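Side-chain contacts in putative glycoside hydrolase (Parabacteroides distasonis ATCC 8503, PDB 3GYC), which is of unknown function but probably cleaves glycosidic bonds, as a putative glycoside hydrolase of a cellulase-like, TIM-barrel family: residues 52-57 with 97-102; 110-115 with 139-144; 152-157 with 387-392; 339-344 with 377-382. All coordinates share one frame; numbering follows the deposited sequence.

Interaction 1: residues 52-57 with 97-102; sequences NAIRID and NLFLSK
Phe99 of helix 95-105 packs on Ile54 and Ile56 of strand 53-57 in the outer helical layer of the TIM barrel; the helix carries the chain over to the adjacent parallel strand 109-113. Strand and helix segments run almost antiparallel (165°), their axes 11.5 Å apart, so the gap is bridged by side chains alone. Ile54 and Ile56, two apart on the strand, both direct their CB toward the helix and meet the ring of Phe99. CG of Phe99 stands anti to the backbone N (chi1 -177°), which carries the ring out toward the strand. Ile54 comes from the opposite direction, its CD1 obliquely placed 4.0 Å from Phe99 CZ. Ile56 instead slides past the ring with two branches: its CD1, also oblique to the ring, is 4.0 Å from Phe99 CD2 and its CG2 4.1 Å from Phe99 CE2. On the helix's next residue, Leu100 CD2 adds a looser contact, 4.4 Å from Ile56 CD1. The layer is wholly apolar and buried. Trp22 of strand 17-23 touches both Ile54 and Phe99, Leu43 and Leu46 of helix 39-48 pack on Ile54, and Val110 of strand 109-113 lies against Ile56 and Leu100.

Interaction 2: residues 110-115 with 139-144; sequences VGLSSW and TILRSI. With EDO (1,2-ethanediol), chain F.
The carbonyl oxygen of Ile140, in the helix whose Leu141 and Ile144 pack on Leu112, is gripped twice. Ser143 OG donates to Ile140 O at 2.8 Å, in the carbonyl plane and on a lone pair, with a C=O...donor angle of 125°. The second donor is the ordinary helical one, Ile144 N, 3.1 Å from Ile140 O. A chi1 of 79° turns the Ser143 hydroxyl back onto the preceding turn; the same OG is also bonded to Gln93 NE2, so it ties the helix to the chain ahead of helix 95-105. Across the contact everything is apolar and rests on one methyl group, Leu112 CD1. It meets Ile144 CD1 tip to tip at 3.7 Å, while Leu141 slides past in the opposite sense and brings its CD2 to 4.1 Å from Leu112 CD1. Ile140 also points toward the strand but stays slightly farther off, against Pro60 and Ile63. Beyond the strand's C-terminal end, ethanediol O1 donates to Trp115 O at 2.7 Å; the diol, probably from the crystallisation liquor, is also held by Leu118 N and Arg117 NH1. The Trp115 ring makes edge-to-face stacks with Trp167 and Phe24. Strand 109-113, helix 130-146 and strand 153-157 form a beta-alpha-beta crossover, the repeating unit of the TIM barrel, and this leucine-isoleucine packing joins the first two of its three elements.

Interaction 3: residues 152-157 with 387-392; sequences TILYVD and AKLLKR
Arg392, near the C-terminus of the chain, reaches along the start of strand 153-157 at the N-terminal end of the TIM barrel. Its CB lies 4.1 Å from Leu154 CD1. The chain then runs extended to CD, which comes within 3.4 Å of Leu154 O, and bends at chi3 (77°), turning the guanidinium onto the preceding carbonyl. There NE and NH2 grip a single atom side-on: NE donates to Ile153 O at 2.8 Å and NH2 donates to Ile153 O at the same 2.8 Å. The two N-H...O angles, 145° and 143°, are nearly equal, as expected when two donors share one acceptor. The oxygen sits almost in the guanidinium plane, and both nitrogens lie in the carbonyl plane, so the group is held flat with respect to this peptide. Met206 and Pro207, ahead of strand 208-209, pack on the arginine as well, and Arg392 O is bonded to Lys109 NZ. Alongside this polar grip, Leu389 and Leu154 cross obliquely, CD1 of Leu389 being 3.8 Å from CD1 of Leu154. The CB of Leu154 points away from the helix, but its branched end swings back to make this contact. Leu389 also touches Val341 at the start of strand 340-343, so the helix spans the barrel floor between two strands four places apart. One buried polar atom has no partner anywhere in the model: Leu154 O, which faces Leu389 CD1 at 3.5 Å.

Interaction 4: residues 339-344 with 377-382; sequences MWVGVA and ESLTKN
The indole of Trp340 has Gly342 O at its edge, in the ring plane; the CB of Trp340 points away from helix 377-380, while the residues before and after it, Met339 and Val341, supply the contact. Here a short C-terminal helix packs at the N-terminal end of strand 340-343 of the TIM barrel. Trp340 packs on Ile287 and Ala291 of helix 276-297, and its NE1 is bonded to Thr303 OG1. Met339, a selenomethionine, is folded at chi2 (-55°) and again at chi3 (-41°); the two bends bring CE against the Leu379 fork, the side chains lying at a slant to each other. CE is 3.5 Å from Leu379 CD2 and 3.8 Å from Leu379 CG. The selenium lies 3.5 Å from Ser378 OG, a packing contact, since the hydrogen bond of that hydroxyl is with Asp376 OD2. The other branch, Leu379 CD1, reaches Val341 CG1 at 4.0 Å. Leu379 thus touches Met339, just before the strand, and Val341, at the corner the chain turns there. Met339 and Ser378 both lean on Arg295 of helix 276-297; Met339 and Val341 are joined through backbone bonds to Leu301 of strand 301-303, and Leu390 of helix 384-390 packs against Val341 and Thr380.

All four contacts are largely buried and reach the same eight-stranded parallel barrel. Interactions 1 and 2 belong to its outer layer: helices pack on the neighbouring strands 53-57 and 109-113 purely through apolar side chains, and the two strands are themselves joined by backbone bonds. Interactions 3 and 4 lie at the N-terminal end, where the successive short helices 377-380 and 384-390 meet the beginnings of strands 340-343 and 153-157. These two meet in a shared hydrophobic seam. Interaction 3 alone bonds across its segments, through a partly exposed arginine near the chain's end; interaction 4 relies on selenomethionine and leucine packing.

Interaction 1: residues 52-57 with 97-102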
loop_
_atom_site.group_PDB
_atom_site.type_symbol
_atom_site.label_atom_id
_atom_site.label_comp_id
_atom_site.label_asym_id
_atom_site.label_seq_id
_atom_site.Cartn_x
_atom_site.Cartn_y
_atom_site.Cartn_z
ATOM N N ASN A 52 6.396 -8.450 -9.877
ATOM C CA ASN A 52 7.174 -9.395 -9.078
ATOM C C ASN A 52 7.208 -9.069 -7.579
ATOM O O ASN A 52 8.049 -9.553 -6.851
ATOM C CB ASN A 52 8.568 -9.644 -9.666
ATOM C CG ASN A 52 9.422 -8.403 -9.775
ATOM O OD1 ASN A 52 8.949 -7.270 -9.553
ATOM N ND2 ASN A 52 10.708 -8.613 -10.076
ATOM N N ALA A 53 6.249 -8.261 -7.120
ATOM C CA ALA A 53 6.095 -7.969 -5.694
ATOM C C ALA A 53 4.600 -7.675 -5.414
ATOM O O ALA A 53 3.869 -7.229 -6.300
ATOM C CB ALA A 53 6.999 -6.766 -5.260
ATOM N N ILE A 54 4.160 -7.954 -4.193
ATOM C CA ILE A 54 2.797 -7.708 -3.741
ATOM C C ILE A 54 2.867 -7.154 -2.322
ATOM O O ILE A 54 3.701 -7.571 -1.538
ATOM C CB ILE A 54 1.980 -9.026 -3.708
ATOM C CG1 ILE A 54 2.076 -9.771 -5.048
ATOM C CG2 ILE A 54 0.554 -8.779 -3.369
ATOM C CD1 ILE A 54 1.482 -11.251 -5.030
ATOM N N ARG A 55 2.022 -6.188 -2.025
ATOM C CA ARG A 55 1.867 -5.646 -0.680
ATOM C C ARG A 55 0.555 -6.217 -0.116
ATOM O O ARG A 55 -0.501 -6.067 -0.724
ATOM C CB ARG A 55 1.815 -4.128 -0.747
ATOM C CG ARG A 55 1.468 -3.476 0.544
ATOM C CD ARG A 55 1.205 -2.074 0.376
ATOM N NE ARG A 55 0.796 -1.447 1.612
ATOM C CZ ARG A 55 -0.126 -0.494 1.705
ATOM N NH1 ARG A 55 -0.805 -0.088 0.622
ATOM N NH2 ARG A 55 -0.438 -0.001 2.893
ATOM N N ILE A 56 0.605 -6.927 1.017
ATOM C CA ILE A 56 -0.599 -7.504 1.531
ATOM C C ILE A 56 -0.778 -7.175 3.010
ATOM O O ILE A 56 0.163 -6.822 3.729
ATOM C CB ILE A 56 -0.664 -9.036 1.381
ATOM C CG1 ILE A 56 0.467 -9.754 2.155
ATOM C CG2 ILE A 56 -0.659 -9.477 -0.038
ATOM C CD1 ILE A 56 0.340 -11.269 2.166
ATOM N N ASP A 57 -2.006 -7.332 3.429
ATOM C CA ASP A 57 -2.321 -7.244 4.854
ATOM C C ASP A 57 -1.979 -8.603 5.485
ATOM O O ASP A 57 -2.452 -9.662 5.009
ATOM C CB ASP A 57 -3.790 -6.912 5.050
ATOM C CG ASP A 57 -4.098 -6.511 6.498
ATOM O OD1 ASP A 57 -3.394 -6.965 7.428
ATOM O OD2 ASP A 57 -4.983 -5.660 6.685
ATOM N N ASN A 97 0.847 -18.355 5.169
ATOM C CA ASN A 97 2.051 -19.086 4.774
ATOM C C ASN A 97 1.877 -19.819 3.435
ATOM O O ASN A 97 2.865 -19.960 2.665
ATOM C CB ASN A 97 2.546 -19.976 5.900
ATOM C CG ASN A 97 3.232 -19.178 7.029
ATOM O OD1 ASN A 97 3.219 -17.938 7.071
ATOM N ND2 ASN A 97 3.847 -19.894 7.923
ATOM N N LEU A 98 0.648 -20.285 3.165
ATOM C CA LEU A 98 0.338 -20.921 1.864
ATOM C C LEU A 98 0.510 -19.911 0.751
ATOM O O LEU A 98 1.157 -20.199 -0.231
ATOM C CB LEU A 98 -1.056 -21.582 1.815
ATOM C CG LEU A 98 -1.187 -22.923 2.560
ATOM C CD1 LEU A 98 -2.685 -23.378 2.787
ATOM C CD2 LEU A 98 -0.387 -24.042 1.904
ATOM N N PHE A 99 -0.098 -18.738 0.909
ATOM C CA PHE A 99 0.023 -17.665 -0.049
ATOM C C PHE A 99 1.487 -17.239 -0.261
ATOM O O PHE A 99 1.931 -17.072 -1.428
ATOM C CB PHE A 99 -0.834 -16.471 0.383
ATOM C CG PHE A 99 -0.817 -15.333 -0.611
ATOM C CD1 PHE A 99 -1.596 -15.421 -1.765
ATOM C CD2 PHE A 99 0.026 -14.254 -0.449
ATOM C CE1 PHE A 99 -1.569 -14.413 -2.705
ATOM C CE2 PHE A 99 0.032 -13.249 -1.377
ATOM C CZ PHE A 99 -0.756 -13.354 -2.526
ATOM N N LEU A 100 2.241 -17.102 0.835
ATOM C CA LEU A 100 3.650 -16.734 0.762
ATOM C C LEU A 100 4.447 -17.790 0.050
ATOM O O LEU A 100 5.328 -17.431 -0.730
ATOM C CB LEU A 100 4.255 -16.399 2.129
ATOM C CG LEU A 100 3.687 -15.208 2.884
ATOM C CD1 LEU A 100 4.293 -15.162 4.324
ATOM C CD2 LEU A 100 3.883 -13.831 2.171
ATOM N N SER A 101 4.138 -19.084 0.253
ATOM C CA SER A 101 4.843 -20.146 -0.456
ATOM C C SER A 101 4.643 -20.082 -1.961
ATOM O O SER A 101 5.581 -20.382 -2.755
ATOM C CB SER A 101 4.395 -21.513 0.053
ATOM O OG SER A 101 4.625 -21.577 1.434
ATOM N N LYS A 102 3.439 -19.704 -2.375
ATOM C CA LYS A 102 3.134 -19.576 -3.801
ATOM C C LYS A 102 3.891 -18.379 -4.398
ATOM O O LYS A 102 4.360 -18.456 -5.561
ATOM C CB LYS A 102 1.624 -19.477 -4.063
ATOM C CG LYS A 102 0.861 -20.749 -3.679
ATOM C CD LYS A 102 -0.638 -20.595 -3.943
ATOM C CE LYS A 102 -1.437 -21.840 -3.394
ATOM N NZ LYS A 102 -1.150 -23.142 -4.015
#

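Interaction 2: residues 110-115 with 139-144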
loop_
_atom_site.group_PDB
_atom_site.type_symbol
_atom_site.label_atom_id
_atom_site.label_comp_id
_atom_site.label_asym_id
_atom_site.label_seq_id
_atom_site.Cartn_x
_atom_site.Cartn_y
_atom_site.Cartn_z
ATOM N N VAL A 110 7.189 -10.077 -1.046
ATOM C CA VAL A 110 5.982 -9.555 -0.391
ATOM C C VAL A 110 6.248 -8.533 0.705
ATOM O O VAL A 110 6.960 -8.794 1.662
ATOM C CB VAL A 110 5.119 -10.726 0.200
ATOM C CG1 VAL A 110 3.851 -10.159 0.829
ATOM C CG2 VAL A 110 4.820 -11.748 -0.928
ATOM N N GLY A 111 5.639 -7.369 0.559
ATOM C CA GLY A 111 5.666 -6.366 1.585
ATOM C C GLY A 111 4.457 -6.580 2.488
ATOM O O GLY A 111 3.328 -6.733 2.001
ATOM N N LEU A 112 4.689 -6.568 3.804
ATOM C CA LEU A 112 3.591 -6.723 4.742
ATOM C C LEU A 112 3.175 -5.372 5.290
ATOM O O LEU A 112 4.014 -4.494 5.564
ATOM C CB LEU A 112 4.010 -7.615 5.902
ATOM C CG LEU A 112 4.469 -9.015 5.542
ATOM C CD1 LEU A 112 4.877 -9.727 6.873
ATOM C CD2 LEU A 112 3.428 -9.823 4.714
ATOM N N SER A 113 1.880 -5.222 5.457
ATOM C CA SER A 113 1.296 -4.052 6.074
ATOM C C SER A 113 0.063 -4.538 6.830
ATOM O O SER A 113 -0.201 -5.746 6.895
ATOM C CB SER A 113 0.895 -3.043 4.967
ATOM O OG SER A 113 0.509 -1.800 5.518
ATOM N N SER A 114 -0.724 -3.600 7.350
ATOM C CA SER A 114 -2.052 -3.938 7.896
ATOM C C SER A 114 -2.969 -2.741 7.914
ATOM O O SER A 114 -2.524 -1.601 8.108
ATOM C CB SER A 114 -1.994 -4.523 9.312
ATOM O OG SER A 114 -3.250 -5.154 9.593
ATOM N N TRP A 115 -4.237 -3.029 7.668
ATOM C CA TRP A 115 -5.351 -2.105 7.788
ATOM C C TRP A 115 -6.123 -2.406 9.098
ATOM O O TRP A 115 -7.154 -1.799 9.363
ATOM C CB TRP A 115 -6.275 -2.217 6.576
ATOM C CG TRP A 115 -5.726 -1.660 5.322
ATOM C CD1 TRP A 115 -6.130 -0.520 4.683
ATOM C CD2 TRP A 115 -4.681 -2.242 4.484
ATOM N NE1 TRP A 115 -5.410 -0.386 3.490
ATOM C CE2 TRP A 115 -4.512 -1.398 3.372
ATOM C CE3 TRP A 115 -3.880 -3.389 4.585
ATOM C CZ2 TRP A 115 -3.556 -1.650 2.365
ATOM C CZ3 TRP A 115 -2.961 -3.643 3.601
ATOM C CH2 TRP A 115 -2.788 -2.759 2.508
ATOM N N THR A 139 5.308 -11.584 16.757
ATOM C CA THR A 139 4.622 -12.871 16.691
ATOM C C THR A 139 4.339 -13.307 15.247
ATOM O O THR A 139 4.641 -14.427 14.870
ATOM C CB THR A 139 3.359 -12.829 17.549
ATOM O OG1 THR A 139 3.785 -12.619 18.886
ATOM C CG2 THR A 139 2.576 -14.100 17.474
ATOM N N ILE A 140 3.833 -12.395 14.428
ATOM C CA ILE A 140 3.483 -12.726 13.037
ATOM C C ILE A 140 4.782 -13.097 12.287
ATOM O O ILE A 140 4.831 -14.084 11.531
ATOM C CB ILE A 140 2.619 -11.558 12.402
ATOM C CG1 ILE A 140 1.718 -12.011 11.238
ATOM C CG2 ILE A 140 3.446 -10.401 11.963
ATOM C CD1 ILE A 140 2.460 -12.373 9.961
ATOM N N LEU A 141 5.855 -12.356 12.526
ATOM C CA LEU A 141 7.119 -12.649 11.838
ATOM C C LEU A 141 7.641 -14.015 12.201
ATOM O O LEU A 141 8.151 -14.695 11.332
ATOM C CB LEU A 141 8.171 -11.556 12.049
ATOM C CG LEU A 141 7.810 -10.205 11.425
ATOM C CD1 LEU A 141 8.828 -9.158 11.791
ATOM C CD2 LEU A 141 7.663 -10.329 9.856
ATOM N N ARG A 142 7.503 -14.424 13.474
ATOM C CA ARG A 142 7.908 -15.774 13.914
ATOM C C ARG A 142 7.014 -16.844 13.243
ATOM O O ARG A 142 7.510 -17.902 12.868
ATOM C CB ARG A 142 7.891 -15.878 15.464
ATOM C CG ARG A 142 8.693 -17.023 16.063
ATOM N N SER A 143 5.723 -16.564 13.061
ATOM C CA SER A 143 4.822 -17.516 12.355
ATOM C C SER A 143 5.279 -17.751 10.907
ATOM O O SER A 143 5.171 -18.865 10.399
ATOM C CB SER A 143 3.318 -17.105 12.380
ATOM O OG SER A 143 2.955 -16.097 11.440
ATOM N N ILE A 144 5.827 -16.715 10.280
ATOM C CA ILE A 144 6.329 -16.800 8.897
ATOM C C ILE A 144 7.668 -17.521 8.889
ATOM O O ILE A 144 7.931 -18.379 8.059
ATOM C CB ILE A 144 6.451 -15.399 8.293
ATOM C CG1 ILE A 144 5.042 -14.809 8.141
ATOM C CG2 ILE A 144 7.257 -15.458 6.987
ATOM C CD1 ILE A 144 4.955 -13.379 7.718
HETATM C C1 EDO F . -10.257 -1.306 9.448
HETATM O O1 EDO F . -9.664 -2.044 8.355
HETATM C C2 EDO F . -11.768 -1.602 9.619
HETATM O O2 EDO F . -12.098 -3.011 9.544
#

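Interaction 3: residues 152-157 with 387-392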
loop_
_atom_site.group_PDB
_atom_site.type_symbol
_atom_site.label_atom_id
_atom_site.label_comp_id
_atom_site.label_asym_id
_atom_site.label_seq_id
_atom_site.Cartn_x
_atom_site.Cartn_y
_atom_site.Cartn_z
ATOM N N THR A 152 11.117 -14.193 1.761
ATOM C CA THR A 152 10.109 -13.733 0.790
ATOM C C THR A 152 9.560 -12.351 1.154
ATOM O O THR A 152 8.994 -11.687 0.319
ATOM C CB THR A 152 8.977 -14.766 0.708
ATOM O OG1 THR A 152 9.475 -15.945 0.057
ATOM C CG2 THR A 152 7.765 -14.227 -0.027
ATOM N N ILE A 153 9.749 -11.921 2.407
ATOM C CA ILE A 153 9.252 -10.665 2.870
ATOM C C ILE A 153 10.253 -9.570 2.495
ATOM O O ILE A 153 11.450 -9.669 2.776
ATOM C CB ILE A 153 8.995 -10.676 4.400
ATOM C CG1 ILE A 153 7.982 -11.783 4.757
ATOM C CG2 ILE A 153 8.574 -9.279 4.868
ATOM C CD1 ILE A 153 6.679 -11.817 3.949
ATOM N N LEU A 154 9.719 -8.535 1.866
ATOM C CA LEU A 154 10.509 -7.430 1.336
ATOM C C LEU A 154 10.689 -6.323 2.373
ATOM O O LEU A 154 11.765 -5.769 2.546
ATOM C CB LEU A 154 9.760 -6.899 0.121
ATOM C CG LEU A 154 10.401 -5.892 -0.765
ATOM C CD1 LEU A 154 11.686 -6.504 -1.369
ATOM C CD2 LEU A 154 9.319 -5.492 -1.824
ATOM N N TYR A 155 9.609 -6.015 3.060
ATOM C CA TYR A 155 9.597 -4.989 4.077
ATOM C C TYR A 155 8.405 -5.202 4.975
ATOM O O TYR A 155 7.489 -5.935 4.631
ATOM C CB TYR A 155 9.546 -3.572 3.466
ATOM C CG TYR A 155 8.277 -3.186 2.721
ATOM C CD1 TYR A 155 7.171 -2.742 3.415
ATOM C CD2 TYR A 155 8.190 -3.240 1.330
ATOM C CE1 TYR A 155 5.995 -2.360 2.756
ATOM C CE2 TYR A 155 6.995 -2.892 0.662
ATOM C CZ TYR A 155 5.923 -2.431 1.384
ATOM O OH TYR A 155 4.756 -2.032 0.811
ATOM N N VAL A 156 8.417 -4.529 6.132
ATOM C CA VAL A 156 7.315 -4.610 7.065
ATOM C C VAL A 156 6.910 -3.208 7.407
ATOM O O VAL A 156 7.710 -2.440 7.962
ATOM C CB VAL A 156 7.686 -5.384 8.364
ATOM C CG1 VAL A 156 6.512 -5.344 9.404
ATOM C CG2 VAL A 156 8.110 -6.799 8.008
ATOM N N ASP A 157 5.647 -2.917 7.140
ATOM C CA ASP A 157 4.995 -1.622 7.413
ATOM C C ASP A 157 4.026 -1.844 8.562
ATOM O O ASP A 157 3.086 -2.636 8.436
ATOM C CB ASP A 157 4.285 -1.146 6.133
ATOM C CG ASP A 157 3.257 -0.026 6.369
ATOM O OD1 ASP A 157 3.279 0.671 7.429
ATOM O OD2 ASP A 157 2.397 0.131 5.459
ATOM N N ALA A 387 20.612 -0.267 1.911
ATOM C CA ALA A 387 21.105 -1.601 1.579
ATOM C C ALA A 387 20.238 -2.681 2.213
ATOM O O ALA A 387 20.205 -3.781 1.698
ATOM C CB ALA A 387 22.558 -1.794 1.983
ATOM N N LYS A 388 19.551 -2.383 3.322
ATOM C CA LYS A 388 18.683 -3.395 3.956
ATOM C C LYS A 388 17.584 -3.839 3.007
ATOM O O LYS A 388 17.270 -5.030 2.934
ATOM C CB LYS A 388 18.087 -2.917 5.288
ATOM C CG LYS A 388 19.130 -2.783 6.379
ATOM C CD LYS A 388 18.547 -2.520 7.788
ATOM C CE LYS A 388 17.818 -1.200 7.848
ATOM N NZ LYS A 388 17.543 -0.724 9.289
ATOM N N LEU A 389 16.976 -2.868 2.318
ATOM C CA LEU A 389 15.938 -3.165 1.320
ATOM C C LEU A 389 16.540 -3.639 -0.002
ATOM O O LEU A 389 16.062 -4.605 -0.584
ATOM C CB LEU A 389 15.074 -1.960 1.071
ATOM C CG LEU A 389 13.938 -2.110 0.066
ATOM C CD1 LEU A 389 13.072 -3.362 0.360
ATOM C CD2 LEU A 389 13.093 -0.853 0.082
ATOM N N LEU A 390 17.606 -2.987 -0.467
ATOM C CA LEU A 390 18.222 -3.363 -1.755
ATOM C C LEU A 390 18.686 -4.798 -1.827
ATOM O O LEU A 390 18.554 -5.438 -2.886
ATOM C CB LEU A 390 19.364 -2.404 -2.147
ATOM C CG LEU A 390 18.992 -1.116 -2.891
ATOM C CD1 LEU A 390 17.784 -0.369 -2.373
ATOM C CD2 LEU A 390 20.235 -0.196 -2.967
ATOM N N LYS A 391 19.217 -5.326 -0.730
ATOM C CA LYS A 391 19.639 -6.713 -0.721
ATOM C C LYS A 391 18.479 -7.694 -0.874
ATOM O O LYS A 391 18.731 -8.857 -1.154
ATOM C CB LYS A 391 20.312 -7.080 0.601
ATOM C CG LYS A 391 21.686 -6.533 0.798
ATOM C CD LYS A 391 22.292 -6.968 2.179
ATOM C CE LYS A 391 21.312 -6.749 3.363
ATOM N NZ LYS A 391 22.067 -6.535 4.686
ATOM N N ARG A 392 17.248 -7.255 -0.604
ATOM C CA ARG A 392 16.059 -8.117 -0.695
ATOM C C ARG A 392 15.334 -8.036 -2.080
ATOM O O ARG A 392 14.424 -8.830 -2.394
ATOM C CB ARG A 392 15.104 -7.738 0.443
ATOM C CG ARG A 392 15.779 -7.694 1.816
ATOM C CD ARG A 392 14.777 -7.364 2.934
ATOM N NE ARG A 392 13.984 -8.541 3.252
ATOM C CZ ARG A 392 14.404 -9.521 4.059
ATOM N NH1 ARG A 392 15.602 -9.475 4.628
ATOM N NH2 ARG A 392 13.651 -10.576 4.273
#

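Interaction 4: residues 339-344 with 377-382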
loop_
_atom_site.group_PDB
_atom_site.type_symbol
_atom_site.label_atom_id
_atom_site.label_comp_id
_atom_site.label_asym_id
_atom_site.label_seq_id
_atom_site.Cartn_x
_atom_site.Cartn_y
_atom_site.Cartn_z
HETATM N N MSE A 339 14.619 7.095 -7.497
HETATM C CA MSE A 339 14.414 6.962 -6.052
HETATM C C MSE A 339 13.470 5.837 -5.653
HETATM O O MSE A 339 13.423 5.488 -4.483
HETATM C CB MSE A 339 13.938 8.289 -5.473
HETATM C CG MSE A 339 14.965 9.417 -5.646
HETATM SE SE MSE A 339 16.691 9.092 -4.957
HETATM C CE MSE A 339 16.144 8.217 -3.289
ATOM N N TRP A 340 12.715 5.276 -6.591
ATOM C CA TRP A 340 11.768 4.226 -6.242
ATOM C C TRP A 340 12.361 2.830 -6.409
ATOM O O TRP A 340 12.950 2.532 -7.429
ATOM C CB TRP A 340 10.485 4.359 -7.071
ATOM C CG TRP A 340 9.380 5.215 -6.461
ATOM C CD1 TRP A 340 8.321 4.741 -5.780
ATOM C CD2 TRP A 340 9.205 6.636 -6.539
ATOM N NE1 TRP A 340 7.514 5.749 -5.381
ATOM C CE2 TRP A 340 8.021 6.935 -5.840
ATOM C CE3 TRP A 340 9.937 7.687 -7.114
ATOM C CZ2 TRP A 340 7.547 8.222 -5.695
ATOM C CZ3 TRP A 340 9.455 8.973 -6.981
ATOM C CH2 TRP A 340 8.278 9.236 -6.266
ATOM N N VAL A 341 12.238 2.003 -5.380
ATOM C CA VAL A 341 12.688 0.606 -5.414
ATOM C C VAL A 341 11.508 -0.349 -5.627
ATOM O O VAL A 341 11.695 -1.510 -5.978
ATOM C CB VAL A 341 13.472 0.221 -4.103
ATOM C CG1 VAL A 341 14.758 1.068 -3.980
ATOM C CG2 VAL A 341 12.608 0.396 -2.880
ATOM N N GLY A 342 10.303 0.166 -5.417
ATOM C CA GLY A 342 9.058 -0.549 -5.622
ATOM C C GLY A 342 8.034 0.410 -6.215
ATOM O O GLY A 342 7.661 1.398 -5.581
ATOM N N VAL A 343 7.563 0.125 -7.429
ATOM C CA VAL A 343 6.611 0.986 -8.094
ATOM C C VAL A 343 5.383 0.213 -8.544
ATOM O O VAL A 343 5.543 -0.832 -9.094
ATOM C CB VAL A 343 7.256 1.646 -9.330
ATOM C CG1 VAL A 343 6.282 2.672 -9.942
ATOM C CG2 VAL A 343 8.577 2.275 -8.973
ATOM N N ALA A 344 4.165 0.700 -8.206
ATOM C CA ALA A 344 2.902 0.131 -8.636
ATOM C C ALA A 344 2.414 0.995 -9.802
ATOM O O ALA A 344 2.785 2.166 -9.899
ATOM C CB ALA A 344 1.874 0.161 -7.526
ATOM N N GLU A 377 22.292 6.843 -7.112
ATOM C CA GLU A 377 23.505 6.531 -6.338
ATOM C C GLU A 377 23.357 6.914 -4.868
ATOM O O GLU A 377 24.064 6.391 -4.019
ATOM C CB GLU A 377 24.799 7.110 -6.982
ATOM C CG GLU A 377 25.217 8.556 -6.650
ATOM C CD GLU A 377 26.607 8.920 -7.272
ATOM O OE1 GLU A 377 26.663 9.166 -8.492
ATOM O OE2 GLU A 377 27.661 8.975 -6.559
ATOM N N SER A 378 22.421 7.796 -4.547
ATOM C CA SER A 378 22.143 8.095 -3.146
ATOM C C SER A 378 21.655 6.840 -2.396
ATOM O O SER A 378 21.737 6.785 -1.176
ATOM C CB SER A 378 21.113 9.186 -3.022
ATOM O OG SER A 378 19.870 8.772 -3.563
ATOM N N LEU A 379 21.142 5.859 -3.142
ATOM C CA LEU A 379 20.678 4.581 -2.564
ATOM C C LEU A 379 21.679 3.444 -2.707
ATOM O O LEU A 379 21.796 2.606 -1.822
ATOM C CB LEU A 379 19.377 4.121 -3.225
ATOM C CG LEU A 379 18.175 5.059 -3.180
ATOM C CD1 LEU A 379 16.998 4.353 -3.845
ATOM C CD2 LEU A 379 17.843 5.504 -1.757
ATOM N N THR A 380 22.390 3.400 -3.820
ATOM C CA THR A 380 23.269 2.255 -4.104
ATOM C C THR A 380 24.698 2.425 -3.589
ATOM O O THR A 380 25.432 1.446 -3.468
ATOM C CB THR A 380 23.294 1.991 -5.596
ATOM O OG1 THR A 380 23.753 3.175 -6.247
ATOM C CG2 THR A 380 21.887 1.665 -6.105
ATOM N N LYS A 381 25.123 3.646 -3.296
ATOM C CA LYS A 381 26.483 3.838 -2.777
ATOM C C LYS A 381 26.497 4.519 -1.407
ATOM O O LYS A 381 25.812 5.525 -1.190
ATOM C CB LYS A 381 27.331 4.587 -3.799
ATOM C CG LYS A 381 27.492 3.802 -5.098
ATOM N N ASN A 382 27.268 3.938 -0.489
ATOM C CA ASN A 382 27.420 4.427 0.875
ATOM C C ASN A 382 26.081 4.717 1.509
ATOM O O ASN A 382 25.797 5.862 1.900
ATOM C CB ASN A 382 28.266 5.690 0.891
ATOM C CG ASN A 382 29.592 5.482 0.238
ATOM O OD1 ASN A 382 30.260 4.472 0.464
ATOM N ND2 ASN A 382 29.988 6.440 -0.585
#